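Local coordinates for protein nucleoporin NUP82 (Saccharomyces cerevisiae, PDB 3PBP) that serves as a structural component of the nuclear pore complex and can help dock transiently associated nuclear transport factors, at residues N84-F89 with S115-E120; I127-F132 with I182-F187; E147-T152 with D176-D181; L192-L197 with Y209-S214; L197-G202 with D296-N301. The protein carries 1 engineered substitution. All coordinates share one frame; numbering follows the deposited sequence.

Contact 1 (N84-F89 with S115-E120)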
# COMPACT_ATOMS: atom_id res chain seq x y z
N ASN A 84 6.27 17.48 5.23
CA ASN A 84 4.97 17.94 5.68
C ASN A 84 4.01 17.68 4.51
O ASN A 84 4.31 16.87 3.63
CB ASN A 84 5.01 19.43 6.06
CG ASN A 84 5.44 20.34 4.91
OD1 ASN A 84 5.69 19.90 3.78
ND2 ASN A 84 5.52 21.64 5.20
N ASP A 85 2.87 18.36 4.50
CA ASP A 85 1.91 18.13 3.42
C ASP A 85 2.34 18.77 2.10
O ASP A 85 1.74 18.51 1.05
CB ASP A 85 0.55 18.67 3.84
CG ASP A 85 0.59 20.17 4.12
OD1 ASP A 85 1.44 20.61 4.93
OD2 ASP A 85 -0.24 20.89 3.53
N ASN A 86 3.40 19.56 2.14
CA ASN A 86 3.81 20.25 0.95
C ASN A 86 5.18 19.93 0.39
O ASN A 86 5.37 19.91 -0.82
CB ASN A 86 3.69 21.76 1.20
CG ASN A 86 4.13 22.60 0.01
OD1 ASN A 86 5.33 22.81 -0.21
ND2 ASN A 86 3.16 23.07 -0.78
N GLU A 87 6.15 19.68 1.26
CA GLU A 87 7.49 19.39 0.78
C GLU A 87 8.20 18.24 1.49
O GLU A 87 7.79 17.80 2.57
CB GLU A 87 8.33 20.67 0.84
CG GLU A 87 8.50 21.23 2.25
CD GLU A 87 9.11 22.63 2.23
OE1 GLU A 87 9.89 22.92 1.28
OE2 GLU A 87 8.83 23.43 3.16
N ILE A 88 9.27 17.76 0.86
CA ILE A 88 10.08 16.66 1.37
C ILE A 88 11.58 17.00 1.34
O ILE A 88 12.09 17.50 0.33
CB ILE A 88 9.88 15.38 0.51
CG1 ILE A 88 8.41 14.95 0.50
CG2 ILE A 88 10.77 14.24 1.03
CD1 ILE A 88 8.10 13.82 -0.49
N PHE A 89 12.27 16.72 2.44
CA PHE A 89 13.71 16.94 2.50
C PHE A 89 14.39 15.62 2.85
O PHE A 89 13.86 14.84 3.63
CB PHE A 89 14.11 17.93 3.60
CG PHE A 89 13.68 19.34 3.35
CD1 PHE A 89 12.38 19.76 3.68
CD2 PHE A 89 14.57 20.26 2.82
CE1 PHE A 89 11.99 21.08 3.49
CE2 PHE A 89 14.19 21.58 2.63
CZ PHE A 89 12.89 22.00 2.97
N SER A 115 8.76 19.69 -3.65
CA SER A 115 7.57 20.44 -3.25
C SER A 115 6.50 20.12 -4.28
O SER A 115 6.80 19.93 -5.46
CB SER A 115 7.84 21.95 -3.24
OG SER A 115 6.70 22.68 -2.79
N ILE A 116 5.25 20.04 -3.84
CA ILE A 116 4.18 19.72 -4.76
C ILE A 116 3.98 20.88 -5.73
O ILE A 116 3.45 20.70 -6.84
CB ILE A 116 2.88 19.41 -4.01
CG1 ILE A 116 2.48 20.58 -3.12
CG2 ILE A 116 3.06 18.17 -3.16
CD1 ILE A 116 1.23 20.33 -2.33
N ASP A 117 4.43 22.06 -5.32
CA ASP A 117 4.31 23.26 -6.16
C ASP A 117 5.24 23.15 -7.36
O ASP A 117 5.19 23.98 -8.27
CB ASP A 117 4.67 24.50 -5.34
CG ASP A 117 3.92 24.57 -4.02
OD1 ASP A 117 2.67 24.50 -4.04
OD2 ASP A 117 4.58 24.69 -2.97
N GLU A 118 6.09 22.13 -7.37
CA GLU A 118 7.03 21.91 -8.46
C GLU A 118 6.32 21.39 -9.70
O GLU A 118 6.93 21.26 -10.76
CB GLU A 118 8.10 20.91 -8.05
CG GLU A 118 9.25 21.51 -7.27
CD GLU A 118 10.24 20.48 -6.80
OE1 GLU A 118 10.54 19.55 -7.59
OE2 GLU A 118 10.73 20.59 -5.66
N GLU A 119 5.04 21.09 -9.57
CA GLU A 119 4.27 20.57 -10.69
C GLU A 119 3.20 21.54 -11.18
O GLU A 119 2.44 22.12 -10.39
CB GLU A 119 3.65 19.22 -10.33
CG GLU A 119 4.54 18.05 -10.69
CD GLU A 119 4.33 16.82 -9.81
OE1 GLU A 119 4.68 16.87 -8.61
OE2 GLU A 119 3.80 15.81 -10.32
N GLU A 120 3.18 21.71 -12.51
CA GLU A 120 2.25 22.58 -13.23
C GLU A 120 1.00 22.96 -12.43
O GLU A 120 -0.11 22.98 -12.96
CB GLU A 120 1.83 21.87 -14.52
CG GLU A 120 2.92 20.95 -15.06
CD GLU A 120 2.35 19.74 -15.79
OE1 GLU A 120 1.39 19.13 -15.27
OE2 GLU A 120 2.87 19.40 -16.87

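Contact 2 (I127-F132 with I182-F187)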
# COMPACT_ATOMS: atom_id res chain seq x y z
N ILE A 127 0.90 15.91 0.25
CA ILE A 127 1.52 14.70 0.78
C ILE A 127 0.84 14.20 2.05
O ILE A 127 0.59 14.97 2.99
CB ILE A 127 3.02 14.96 1.07
CG1 ILE A 127 3.72 15.37 -0.22
CG2 ILE A 127 3.66 13.73 1.68
CD1 ILE A 127 5.11 15.88 -0.01
N LYS A 128 0.54 12.90 2.07
CA LYS A 128 -0.10 12.28 3.21
C LYS A 128 0.92 11.44 4.00
O LYS A 128 0.96 11.50 5.24
CB LYS A 128 -1.26 11.41 2.73
CG LYS A 128 -2.12 10.87 3.86
CD LYS A 128 -3.32 10.10 3.33
CE LYS A 128 -4.18 9.60 4.49
NZ LYS A 128 -5.46 8.99 4.04
N LYS A 129 1.74 10.67 3.29
CA LYS A 129 2.73 9.83 3.94
C LYS A 129 3.94 9.55 3.06
O LYS A 129 3.82 9.51 1.83
CB LYS A 129 2.10 8.51 4.37
CG LYS A 129 2.98 7.73 5.31
CD LYS A 129 2.37 6.43 5.77
CE LYS A 129 3.26 5.80 6.85
NZ LYS A 129 2.73 4.54 7.45
N VAL A 130 5.09 9.37 3.70
CA VAL A 130 6.35 9.07 3.02
C VAL A 130 7.08 7.91 3.68
O VAL A 130 7.12 7.80 4.89
CB VAL A 130 7.30 10.28 3.03
CG1 VAL A 130 8.63 9.91 2.37
CG2 VAL A 130 6.65 11.44 2.31
N LEU A 131 7.65 7.04 2.86
CA LEU A 131 8.39 5.87 3.35
C LEU A 131 9.63 5.63 2.51
O LEU A 131 9.60 5.84 1.29
CB LEU A 131 7.54 4.61 3.22
CG LEU A 131 6.29 4.44 4.06
CD1 LEU A 131 5.60 3.17 3.65
CD2 LEU A 131 6.67 4.43 5.51
N PHE A 132 10.71 5.19 3.14
CA PHE A 132 11.90 4.84 2.37
C PHE A 132 11.62 3.45 1.79
O PHE A 132 10.93 2.64 2.42
CB PHE A 132 13.11 4.72 3.28
CG PHE A 132 13.83 5.99 3.50
CD1 PHE A 132 14.53 6.61 2.46
CD2 PHE A 132 13.82 6.58 4.76
CE1 PHE A 132 15.22 7.81 2.68
CE2 PHE A 132 14.51 7.78 4.99
CZ PHE A 132 15.20 8.39 3.95
N ILE A 182 -6.80 5.47 0.40
CA ILE A 182 -5.74 4.76 1.09
C ILE A 182 -5.44 5.48 2.40
O ILE A 182 -5.19 6.68 2.40
CB ILE A 182 -4.47 4.72 0.22
CG1 ILE A 182 -4.82 4.17 -1.16
CG2 ILE A 182 -3.42 3.88 0.89
CD1 ILE A 182 -3.65 4.04 -2.11
N THR A 183 -5.47 4.76 3.52
CA THR A 183 -5.19 5.36 4.83
C THR A 183 -3.77 5.08 5.26
O THR A 183 -3.19 5.87 6.01
CB THR A 183 -6.03 4.77 5.98
OG1 THR A 183 -7.38 4.63 5.56
CG2 THR A 183 -5.96 5.69 7.21
N ASP A 184 -3.24 3.94 4.83
CA ASP A 184 -1.90 3.54 5.24
C ASP A 184 -1.20 2.69 4.20
O ASP A 184 -1.81 2.11 3.31
CB ASP A 184 -1.98 2.81 6.58
CG ASP A 184 -0.68 2.86 7.36
OD1 ASP A 184 0.27 3.53 6.92
OD2 ASP A 184 -0.60 2.22 8.44
N LEU A 185 0.11 2.62 4.35
CA LEU A 185 1.01 1.91 3.46
C LEU A 185 2.00 1.16 4.32
O LEU A 185 2.37 1.62 5.41
CB LEU A 185 1.78 2.91 2.62
CG LEU A 185 1.59 2.89 1.13
CD1 LEU A 185 0.11 2.84 0.79
CD2 LEU A 185 2.27 4.12 0.55
N GLU A 186 2.44 0.01 3.83
CA GLU A 186 3.39 -0.79 4.58
C GLU A 186 4.05 -1.80 3.65
O GLU A 186 3.40 -2.45 2.84
CB GLU A 186 2.64 -1.50 5.72
CG GLU A 186 3.47 -2.42 6.63
CD GLU A 186 4.58 -1.69 7.38
OE1 GLU A 186 4.38 -0.51 7.76
OE2 GLU A 186 5.66 -2.31 7.61
N PHE A 187 5.36 -1.91 3.76
CA PHE A 187 6.09 -2.86 2.95
C PHE A 187 6.10 -4.24 3.59
O PHE A 187 6.18 -4.39 4.80
CB PHE A 187 7.53 -2.40 2.76
CG PHE A 187 7.74 -1.51 1.57
CD1 PHE A 187 7.90 -2.05 0.30
CD2 PHE A 187 7.78 -0.12 1.72
CE1 PHE A 187 8.10 -1.22 -0.83
CE2 PHE A 187 7.98 0.72 0.60
CZ PHE A 187 8.14 0.16 -0.67

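Contact 3 (E147-T152 with D176-D181)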
# COMPACT_ATOMS: atom_id res chain seq x y z
N GLU A 147 -2.87 12.78 -1.11
CA GLU A 147 -4.32 12.75 -0.88
C GLU A 147 -4.97 12.13 -2.10
O GLU A 147 -6.06 11.57 -2.06
CB GLU A 147 -4.86 14.16 -0.69
CG GLU A 147 -4.38 14.82 0.57
CD GLU A 147 -4.62 13.95 1.79
OE1 GLU A 147 -5.73 13.37 1.89
OE2 GLU A 147 -3.70 13.85 2.64
N ASP A 148 -4.23 12.24 -3.21
CA ASP A 148 -4.56 11.71 -4.52
C ASP A 148 -4.92 10.23 -4.50
O ASP A 148 -5.73 9.76 -5.29
CB ASP A 148 -3.33 11.82 -5.40
CG ASP A 148 -3.50 12.78 -6.50
OD1 ASP A 148 -4.66 12.95 -6.93
OD2 ASP A 148 -2.48 13.35 -6.95
N ASP A 149 -4.25 9.51 -3.60
CA ASP A 149 -4.33 8.05 -3.45
C ASP A 149 -3.30 7.59 -4.48
O ASP A 149 -3.19 6.41 -4.83
CB ASP A 149 -5.72 7.50 -3.78
CG ASP A 149 -6.71 7.74 -2.66
OD1 ASP A 149 -6.32 7.58 -1.48
OD2 ASP A 149 -7.89 8.08 -2.96
N THR A 150 -2.54 8.56 -4.95
CA THR A 150 -1.50 8.35 -5.92
C THR A 150 -0.24 7.98 -5.10
O THR A 150 -0.01 8.53 -4.01
CB THR A 150 -1.31 9.67 -6.74
OG1 THR A 150 -0.79 9.36 -8.03
CG2 THR A 150 -0.35 10.64 -6.03
N ILE A 151 0.56 7.05 -5.61
CA ILE A 151 1.79 6.63 -4.92
C ILE A 151 2.97 6.87 -5.86
O ILE A 151 3.01 6.34 -6.96
CB ILE A 151 1.72 5.14 -4.51
CG1 ILE A 151 0.50 4.91 -3.61
CG2 ILE A 151 3.01 4.74 -3.80
CD1 ILE A 151 0.14 3.45 -3.40
N THR A 152 3.92 7.68 -5.41
CA THR A 152 5.08 8.02 -6.24
C THR A 152 6.44 7.61 -5.69
O THR A 152 6.70 7.66 -4.48
CB THR A 152 5.11 9.56 -6.48
OG1 THR A 152 3.78 10.01 -6.79
CG2 THR A 152 6.06 9.92 -7.61
N ASP A 176 -14.75 0.92 -8.05
CA ASP A 176 -13.39 0.37 -8.15
C ASP A 176 -12.59 0.53 -9.45
O ASP A 176 -12.08 -0.46 -9.98
CB ASP A 176 -13.42 -1.11 -7.77
CG ASP A 176 -14.46 -1.42 -6.69
OD1 ASP A 176 -14.49 -0.71 -5.66
OD2 ASP A 176 -15.24 -2.39 -6.89
N ALA A 177 -12.44 1.75 -9.94
CA ALA A 177 -11.64 1.95 -11.15
C ALA A 177 -10.20 1.56 -10.78
O ALA A 177 -9.54 0.78 -11.48
CB ALA A 177 -11.70 3.41 -11.58
N ARG A 178 -9.72 2.12 -9.67
CA ARG A 178 -8.38 1.87 -9.12
C ARG A 178 -8.54 1.97 -7.59
O ARG A 178 -9.66 2.20 -7.09
CB ARG A 178 -7.40 2.95 -9.59
CG ARG A 178 -7.96 4.34 -9.32
CD ARG A 178 -6.88 5.38 -9.13
NE ARG A 178 -7.41 6.50 -8.35
CZ ARG A 178 -6.67 7.46 -7.81
NH1 ARG A 178 -5.36 7.45 -7.97
NH2 ARG A 178 -7.25 8.42 -7.11
N VAL A 179 -7.45 1.81 -6.84
CA VAL A 179 -7.55 1.88 -5.38
C VAL A 179 -7.70 3.31 -4.87
O VAL A 179 -6.84 4.16 -5.10
CB VAL A 179 -6.33 1.26 -4.69
CG1 VAL A 179 -6.58 1.14 -3.20
CG2 VAL A 179 -6.03 -0.08 -5.29
N ASN A 180 -8.80 3.57 -4.16
CA ASN A 180 -9.08 4.89 -3.61
C ASN A 180 -9.17 4.84 -2.10
O ASN A 180 -9.35 3.78 -1.50
CB ASN A 180 -10.41 5.42 -4.16
CG ASN A 180 -10.32 5.77 -5.64
OD1 ASN A 180 -9.75 6.81 -6.00
ND2 ASN A 180 -10.86 4.91 -6.50
N ASP A 181 -9.04 6.01 -1.48
CA ASP A 181 -9.11 6.14 -0.02
C ASP A 181 -8.07 5.33 0.75
O ASP A 181 -8.42 4.59 1.68
CB ASP A 181 -10.52 5.76 0.44
CG ASP A 181 -11.61 6.51 -0.30
OD1 ASP A 181 -11.82 7.72 -0.01
OD2 ASP A 181 -12.26 5.91 -1.19

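Contact 4 (L192-L197 with Y209-S214)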
# COMPACT_ATOMS: atom_id res chain seq x y z
N LEU A 192 9.76 -6.82 -1.79
CA LEU A 192 9.26 -6.58 -3.14
C LEU A 192 7.77 -6.24 -3.22
O LEU A 192 7.25 -5.94 -4.30
CB LEU A 192 9.53 -7.82 -4.00
CG LEU A 192 10.95 -8.39 -3.87
CD1 LEU A 192 11.01 -9.77 -4.52
CD2 LEU A 192 11.95 -7.43 -4.52
N THR A 193 7.08 -6.27 -2.08
CA THR A 193 5.64 -6.03 -2.06
C THR A 193 5.21 -4.84 -1.23
O THR A 193 5.71 -4.64 -0.13
CB THR A 193 4.90 -7.27 -1.53
OG1 THR A 193 5.16 -8.39 -2.39
CG2 THR A 193 3.41 -7.01 -1.48
N LEU A 194 4.26 -4.07 -1.73
CA LEU A 194 3.75 -2.92 -0.99
C LEU A 194 2.26 -3.13 -0.71
O LEU A 194 1.45 -3.20 -1.63
CB LEU A 194 3.97 -1.63 -1.79
CG LEU A 194 3.45 -0.36 -1.14
CD1 LEU A 194 4.16 -0.11 0.19
CD2 LEU A 194 3.65 0.82 -2.09
N TYR A 195 1.91 -3.26 0.57
CA TYR A 195 0.53 -3.44 0.98
C TYR A 195 -0.14 -2.09 1.21
O TYR A 195 0.46 -1.20 1.81
CB TYR A 195 0.45 -4.24 2.29
CG TYR A 195 0.76 -5.71 2.19
CD1 TYR A 195 -0.08 -6.58 1.53
CD2 TYR A 195 1.89 -6.24 2.82
CE1 TYR A 195 0.17 -7.94 1.50
CE2 TYR A 195 2.16 -7.60 2.80
CZ TYR A 195 1.29 -8.45 2.14
OH TYR A 195 1.54 -9.80 2.13
N CYS A 196 -1.37 -1.94 0.74
CA CYS A 196 -2.12 -0.69 0.91
C CYS A 196 -3.41 -0.97 1.64
O CYS A 196 -4.12 -1.90 1.28
CB CYS A 196 -2.48 -0.08 -0.45
SG CYS A 196 -1.04 0.26 -1.47
N LEU A 197 -3.70 -0.18 2.65
CA LEU A 197 -4.94 -0.32 3.41
C LEU A 197 -5.87 0.82 2.99
O LEU A 197 -5.58 1.98 3.26
CB LEU A 197 -4.66 -0.22 4.90
CG LEU A 197 -5.89 -0.38 5.80
CD1 LEU A 197 -6.34 -1.83 5.80
CD2 LEU A 197 -5.56 0.06 7.22
N TYR A 209 2.84 -5.78 -6.47
CA TYR A 209 3.86 -6.82 -6.52
C TYR A 209 4.23 -7.00 -7.99
O TYR A 209 3.42 -7.49 -8.78
CB TYR A 209 3.32 -8.13 -5.95
CG TYR A 209 4.37 -9.23 -5.86
CD1 TYR A 209 5.64 -8.96 -5.37
CD2 TYR A 209 4.09 -10.54 -6.29
CE1 TYR A 209 6.62 -9.95 -5.29
CE2 TYR A 209 5.06 -11.54 -6.21
CZ TYR A 209 6.33 -11.24 -5.71
OH TYR A 209 7.30 -12.22 -5.62
N PRO A 210 5.46 -6.62 -8.38
CA PRO A 210 6.53 -6.05 -7.56
C PRO A 210 6.47 -4.52 -7.41
O PRO A 210 5.92 -3.84 -8.27
CB PRO A 210 7.76 -6.46 -8.33
CG PRO A 210 7.31 -6.12 -9.75
CD PRO A 210 5.89 -6.68 -9.80
N PHE A 211 7.03 -3.99 -6.33
CA PHE A 211 7.08 -2.53 -6.14
C PHE A 211 8.57 -2.27 -5.98
O PHE A 211 9.09 -2.19 -4.87
CB PHE A 211 6.35 -2.12 -4.87
CG PHE A 211 6.10 -0.64 -4.78
CD1 PHE A 211 4.98 -0.08 -5.38
CD2 PHE A 211 6.97 0.18 -4.09
CE1 PHE A 211 4.74 1.28 -5.27
CE2 PHE A 211 6.74 1.53 -3.98
CZ PHE A 211 5.62 2.08 -4.57
N LEU A 212 9.25 -2.13 -7.11
CA LEU A 212 10.70 -1.97 -7.11
C LEU A 212 11.29 -0.58 -7.27
O LEU A 212 10.72 0.28 -7.93
CB LEU A 212 11.26 -2.88 -8.21
CG LEU A 212 10.61 -4.26 -8.27
CD1 LEU A 212 10.78 -4.87 -9.64
CD2 LEU A 212 11.20 -5.15 -7.21
N PRO A 213 12.45 -0.35 -6.65
CA PRO A 213 13.15 0.94 -6.73
C PRO A 213 13.96 0.88 -8.04
O PRO A 213 13.82 -0.08 -8.79
CB PRO A 213 14.02 0.92 -5.47
CG PRO A 213 14.42 -0.50 -5.38
CD PRO A 213 13.13 -1.25 -5.69
N SER A 214 14.78 1.88 -8.33
CA SER A 214 15.55 1.85 -9.58
C SER A 214 16.79 0.95 -9.47
O SER A 214 17.31 0.46 -10.48
CB SER A 214 16.00 3.25 -9.96
OG SER A 214 17.01 3.68 -9.06

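Contact 5 (L197-G202 with D296-N301)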
# COMPACT_ATOMS: atom_id res chain seq x y z
N LEU A 197 -3.70 -0.18 2.65
CA LEU A 197 -4.94 -0.32 3.41
C LEU A 197 -5.87 0.82 2.99
O LEU A 197 -5.58 1.98 3.26
CB LEU A 197 -4.66 -0.22 4.90
CG LEU A 197 -5.89 -0.38 5.80
CD1 LEU A 197 -6.34 -1.83 5.80
CD2 LEU A 197 -5.56 0.06 7.22
N ASN A 198 -6.97 0.50 2.32
CA ASN A 198 -7.90 1.53 1.88
C ASN A 198 -9.21 1.51 2.68
O ASN A 198 -9.49 0.55 3.41
CB ASN A 198 -8.16 1.40 0.37
CG ASN A 198 -9.38 0.58 0.06
OD1 ASN A 198 -9.66 -0.42 0.73
ND2 ASN A 198 -10.12 0.99 -0.95
N THR A 199 -10.00 2.57 2.54
CA THR A 199 -11.24 2.71 3.29
C THR A 199 -12.55 2.69 2.53
O THR A 199 -13.62 2.53 3.13
CB THR A 199 -11.18 3.98 4.11
OG1 THR A 199 -10.12 3.87 5.07
CG2 THR A 199 -12.49 4.23 4.83
N THR A 200 -12.48 2.83 1.21
CA THR A 200 -13.69 2.84 0.37
C THR A 200 -14.85 2.00 0.92
O THR A 200 -16.00 2.44 0.89
CB THR A 200 -13.38 2.34 -1.05
OG1 THR A 200 -12.25 3.04 -1.57
CG2 THR A 200 -14.58 2.57 -1.96
N GLU A 201 -14.57 0.80 1.41
CA GLU A 201 -15.62 -0.08 1.91
C GLU A 201 -15.39 -0.57 3.32
O GLU A 201 -15.56 -1.75 3.61
CB GLU A 201 -15.79 -1.28 0.99
CG GLU A 201 -16.26 -0.92 -0.41
CD GLU A 201 -16.03 -2.05 -1.41
OE1 GLU A 201 -16.42 -3.20 -1.12
OE2 GLU A 201 -15.46 -1.77 -2.50
N GLY A 202 -15.00 0.33 4.21
CA GLY A 202 -14.77 -0.06 5.59
C GLY A 202 -13.36 -0.56 5.85
O GLY A 202 -12.94 -0.64 7.00
N ASP A 296 -18.98 -2.95 10.87
CA ASP A 296 -19.51 -1.68 11.37
C ASP A 296 -18.41 -0.68 11.69
O ASP A 296 -18.70 0.41 12.18
CB ASP A 296 -20.35 -1.91 12.63
CG ASP A 296 -21.62 -2.70 12.36
OD1 ASP A 296 -22.41 -2.28 11.48
OD2 ASP A 296 -21.82 -3.74 13.03
N TYR A 297 -17.16 -1.03 11.41
CA TYR A 297 -16.06 -0.12 11.69
C TYR A 297 -15.15 0.09 10.48
O TYR A 297 -15.40 -0.45 9.39
CB TYR A 297 -15.24 -0.62 12.88
CG TYR A 297 -16.07 -0.74 14.14
CD1 TYR A 297 -16.80 -1.90 14.42
CD2 TYR A 297 -16.16 0.33 15.04
CE1 TYR A 297 -17.60 -2.00 15.56
CE2 TYR A 297 -16.96 0.24 16.18
CZ TYR A 297 -17.68 -0.92 16.43
OH TYR A 297 -18.48 -1.01 17.55
N THR A 298 -14.10 0.87 10.68
CA THR A 298 -13.17 1.15 9.60
C THR A 298 -11.73 0.83 9.98
O THR A 298 -11.31 1.04 11.12
CB THR A 298 -13.23 2.63 9.18
OG1 THR A 298 -14.60 3.01 8.94
CG2 THR A 298 -12.42 2.86 7.90
N ALA A 299 -10.99 0.31 9.00
CA ALA A 299 -9.59 -0.04 9.18
C ALA A 299 -8.77 1.25 9.32
O ALA A 299 -8.97 2.21 8.57
CB ALA A 299 -9.12 -0.87 7.99
N THR A 300 -7.85 1.26 10.27
CA THR A 300 -7.03 2.46 10.52
C THR A 300 -5.58 2.40 10.06
O THR A 300 -5.12 3.28 9.33
CB THR A 300 -7.01 2.80 12.02
OG1 THR A 300 -8.33 2.73 12.55
CG2 THR A 300 -6.48 4.20 12.22
N ASN A 301 -4.86 1.36 10.51
CA ASN A 301 -3.46 1.20 10.15
C ASN A 301 -3.12 -0.22 9.75
O ASN A 301 -3.87 -1.15 10.00
CB ASN A 301 -2.56 1.59 11.32
CG ASN A 301 -2.91 2.93 11.91
OD1 ASN A 301 -3.84 3.03 12.71
ND2 ASN A 301 -2.19 3.97 11.51

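Contact 1 (N84-F89 with S115-E120)
N86 makes most of the contact with S115, I116 and D117. Its side-chain amide nitrogen ND2 gives a hydrogen bond to D117 OD2 at 3.1 Å. The bond is fairly straight (159° at the hydrogen). The acceptor lies in the amide plane of N86, and ND2 meets OD2 on its syn side, 34° out of the carboxylate plane. The other branch of the amide, OD1, sits 2.9 Å from S115 OG. CG of N86 is anti to its backbone N (chi1 178°), beside the carbonyl carbon, and the amide beyond it meets S115, I116 and D117. The backbone joins in, with I116 N bonded to N86 O at 3.0 Å. I116 packs against the same amide, its CG1 3.5 Å from N86 ND2. E87 and S115 form an antiparallel non-hydrogen-bonded pair. They belong to strands 87-92 and 110-115, the last two strands of one four-stranded blade of the beta-propeller. Further out, N84 sets the turn that carries N86. Its OD1 accepts from N86 N at 2.8 Å, an Asx turn, and from E87 N at 2.6 Å, which extends it to an Asx motif. On the other segment, E118 OE2 accepts from S115 N at 3.0 Å, from above the carboxylate plane. The backbone of D85 pairs with I127, at the start of strand 127-132 in the next blade.

Contact 2 (I127-F132 with I182-F187)
Strands 127-132 and 182-187 run almost parallel, 7° apart, but their axes come no closer than 8.2 Å, so long side chains bridge them. They are the edge strands of two neighbouring propeller blades. Each carries a classic beta bulge: K128 and K129 both face L145, and T183 and D184 both face L197. The first bulge lets two successive lysines point toward the other strand. K128 is extended throughout, with CG anti to the backbone N (chi1 -172°). Its NZ reaches the carbonyl oxygen of I182 at 2.8 Å, tilted 19° from the carbonyl plane. K129 is extended as well and forms a salt bridge, with NZ 2.7 Å from D184 OD1 on the syn lone pair. The same OD1 takes the backbone N of L185, at 2.7 Å and from above the carboxylate plane. D184 OD2 is bonded to the backbone N of I302 on the following blade. Further along, the contact turns apolar. L131 CD1 lies 4.0 Å from L185 CB and 4.4 Å from F187 CD2. V143 and L145 of strand 141-146 also pack on F187 and L185. The D184 carboxylate thus has donors on both oxygens, two of them backbone N-H groups. It is buried, and the ammonium of K129 would probably favour its charged form and balance it within the fold.

Contact 3 (E147-T152 with D176-D181)
The carboxylate of D149 receives the backbone N of D181 on OD2, at 2.8 Å and 53° out of the carboxylate plane. Its OD1 takes the next N-H, that of I182. The guanidinium of R178 comes back the other way: NH2 meets the carbonyl oxygen of D148 at 2.7 Å, nearly in line with the C=O bond (171°). NH1 of R178 is bonded to the carbonyl oxygen of N167. N180 OD1 makes weak bonds to R178 NE and NH2, which help hold the group in place. D149 OD2 is 4.2 Å from R178 NH2 but well out of the guanidinium plane, so only the charges interact. An alanine in place of D149 would probably leave the N-H groups of D181 and I182 without their acceptor and free the turn before strand 182-187 to shift. Packing is lighter. D149 CB lies 3.8 Å from both R178 NH2 and V179 O. The contact joins the turn between strands 141-146 and 151-155 of one propeller blade to the linker entering the next blade. There V179 packs on F206 of strand 204-208, and D181 pairs by its backbone with T199.

Contact 4 (L192-L197 with Y209-S214)
Residues L192, T193 and L194 pack against Y209-L212 in a buried, mainly apolar contact inside the beta-propeller. It lies at one end of the blade made by strands 182-187, 194-198 and 204-208. The 209-214 segment leaves strand 204-208 through a cis peptide bond before P210. One backbone bond ties the two segments: F211 N donates a hydrogen bond to L192 O at 2.8 Å. The edge of the Y209 ring points at the same oxygen, which lies near the ring plane, 3.6 Å from CD1. L192 CB packs on Y209 CE1 at 3.8 Å. T193 OG1 lies obliquely to this ring, while its hydrogen bond goes to D190 OD2. F211 presents a ring face to L194. CG of L194 is anti to the backbone N (chi1 178°), and beyond it CD2 sits over the ring centre, 3.4 Å from the centroid and 14° off the ring normal, a CH-pi contact. F211 also packs on I151 and M153 of the preceding blade, so its ring lies between the two sheets. An alanine at F211 would probably open a gap here, with L194 CD2, I151 and M153 losing the ring they pack on. L192 and L212 meet through one methyl each, CD2 to CD2 at 3.6 Å.

Contact 5 (L197-G202 with D296-N301)
The flat groups that meet between G202 and A299 are peptides rather than rings. The G202 carbonyl oxygen accepts A299 N at 3.0 Å, with the donor tilted 29° from the carbonyl plane. The same oxygen takes a CA-H...O contact from T298 CA at 3.2 Å. G202 has a positive phi (88°), where a CB would jam against the preceding carbonyl oxygen. L197 places CD1 3.7 Å from A299 CB, and its CD2 lies 3.5 Å from the carbonyl oxygen of N301. T199 and T298 cross at about a right angle, their CG2 methyls 3.4 Å apart. Their hydroxyls have other partners: T199 OG1 bonds to T183 OG1, and T298 OG1 to R114 of the NUP116 chain. K98 of that chain also bonds to the E201 carbonyl, in keeping with the NUP116-binding region in this N-terminal domain of NUP82. The contact joins the end of strand 194-198 to the start of strand 299-306, an edge strand of the following propeller blade, where V317 and F319 of strand 313-319 back L197 and A299.

Contact 1 comes first along the chain. It closes the excursion from strand 87-92 through strand 110-115, and its D85 pairs with I127 of contact 2. Contact 2 then closes the long loop from strand 127-132 to strand 182-187, around the remaining strands of its blade. Contact 3 is nested inside that loop and touches contact 2 through D149 and I182. Contact 4 follows in series and closes the short path from strand 194-198 past strand 204-208. Contact 5 crosses it: both use L197, and contact 5 bridges a gap of 93 residues, which includes the helices 220-235 and 243-262, to reach strand 299-306. Together they tie successive propeller blades from contact 1 to the NUP116-facing side at contact 5.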